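Local coordinates for putative Vgr protein (Escherichia coli, PDB 3WIT) that forms the C-terminal, trimeric beta-helical part of the VgrG spike of the type VI secretion system, which probably helps pierce target-cell membranes, at the interface of chains A and B. Residues are numbered along the deposited sequence; one frame, centred on the assembly and turned at random. Chains: chain A/B, Putative Vgr protein.

The interface of chains A and B. Residues chain A 1-2, 34; chain B 7-8, 28-29, 42-43.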
# COMPACT_ATOMS: atom_id res chain seq x y z
N GLY A 1 20.06 2.12 6.09
CA GLY A 1 19.93 0.89 6.84
C GLY A 1 18.61 0.21 6.55
O GLY A 1 17.85 0.67 5.69
N THR A 2 18.34 -0.89 7.24
CA THR A 2 17.08 -1.64 7.09
C THR A 2 16.55 -2.11 8.45
O THR A 2 17.31 -2.51 9.32
CB THR A 2 17.21 -2.85 6.15
OG1 THR A 2 18.21 -3.74 6.65
CG2 THR A 2 17.60 -2.42 4.76
N VAL A 34 13.55 0.19 4.38
CA VAL A 34 14.79 0.01 3.69
C VAL A 34 15.20 1.43 3.25
O VAL A 34 14.49 2.07 2.47
CB VAL A 34 14.60 -0.90 2.44
CG1 VAL A 34 15.88 -1.00 1.67
CG2 VAL A 34 14.15 -2.32 2.87
N VAL B 7 16.47 -8.60 4.20
CA VAL B 7 17.90 -8.83 3.96
C VAL B 7 18.70 -7.51 3.86
O VAL B 7 18.22 -6.55 3.27
CB VAL B 7 18.16 -9.66 2.67
CG1 VAL B 7 19.63 -9.88 2.49
CG2 VAL B 7 17.51 -11.03 2.77
N HIS B 8 19.88 -7.47 4.46
CA HIS B 8 20.81 -6.35 4.32
C HIS B 8 22.19 -6.94 4.10
O HIS B 8 22.88 -7.30 5.06
CB HIS B 8 20.77 -5.43 5.54
CG HIS B 8 21.53 -4.15 5.38
ND1 HIS B 8 22.78 -4.08 4.80
CD2 HIS B 8 21.22 -2.88 5.75
CE1 HIS B 8 23.21 -2.83 4.81
NE2 HIS B 8 22.28 -2.08 5.38
N LYS B 28 19.75 -4.91 -0.04
CA LYS B 28 18.90 -4.33 1.01
C LYS B 28 17.48 -4.45 0.51
O LYS B 28 17.06 -3.73 -0.41
CB LYS B 28 19.16 -2.85 1.22
CG LYS B 28 20.57 -2.45 1.62
CD LYS B 28 20.59 -0.95 1.91
CE LYS B 28 21.87 -0.48 2.56
NZ LYS B 28 21.65 0.83 3.23
N GLU B 29 16.69 -5.33 1.10
CA GLU B 29 15.37 -5.55 0.54
C GLU B 29 14.50 -6.14 1.62
O GLU B 29 15.02 -6.89 2.45
CB GLU B 29 15.50 -6.53 -0.61
CG GLU B 29 14.21 -6.89 -1.28
CD GLU B 29 14.45 -7.64 -2.59
OE1 GLU B 29 13.45 -7.94 -3.31
OE2 GLU B 29 15.64 -7.91 -2.89
N THR B 42 12.73 -1.55 -1.37
CA THR B 42 14.14 -1.49 -1.70
C THR B 42 14.59 -0.02 -1.54
O THR B 42 13.78 0.85 -1.27
CB THR B 42 14.37 -1.92 -3.16
OG1 THR B 42 13.57 -1.11 -4.04
CG2 THR B 42 14.03 -3.40 -3.35
N PRO B 43 15.88 0.26 -1.73
CA PRO B 43 16.22 1.67 -1.64
C PRO B 43 15.55 2.52 -2.74
O PRO B 43 15.48 3.73 -2.60
CB PRO B 43 17.72 1.64 -1.81
CG PRO B 43 18.12 0.32 -1.30
CD PRO B 43 17.08 -0.57 -1.86
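The imidazole of B:His8 turns its CD2 edge toward A:Thr2, whose backbone N lies in the plane of the ring at that edge. One face of the ring is covered within its own chain by B:Lys28, with CG 4.0 Å above the plane and over the ring centre, so the lysine stem supports the imidazole while the edge meets the other chain. Both A:Thr2 branches reach this corner. OG1, the side-chain hydroxyl, sits 3.3 Å from B:His8 CD2 and just as near the histidine CB, a van der Waals approach to carbon. It lies close to the ring plane, whereas the methyl CG2 drops to the lysine side of it, 3.8 Å from B:His8 CD2 and 3.9 Å from B:Lys28 CB. This division follows from chi1 of 58°, which places OG1 between the backbone N and the carbonyl carbon and leaves CG2 beside the N.

From its apolar start B:Lys28 runs on, extended beyond CG, to the chain start of A:Gly1, where the amine NZ comes 3.5 Å from the terminal N. As the first residue of this fragment, A:Gly1 owes its free amine to the construct; in the whole protein that N would be a peptide nitrogen.

A:Val34 makes a second apolar contact. Its CG1, anti to the backbone N (chi1 176°), packs 3.8 Å from B:Lys28 CB and 3.6 Å from the carbonyl carbon C of B:Thr42, with B:Pro43 CD also alongside. CG2 points toward the backbone of B:Glu29, 4.0 Å from its C.

The patch joins strand ends: the start of strand 2-8 and the end of strand 28-34 in chain A face the end of strand 2-8, the start of strand 28-34 and the turn after strand 37-42 in chain B. It lies near the N-terminal end of the trimeric, triple-stranded beta-helix, where neighbouring chains form successive walls of the shaft.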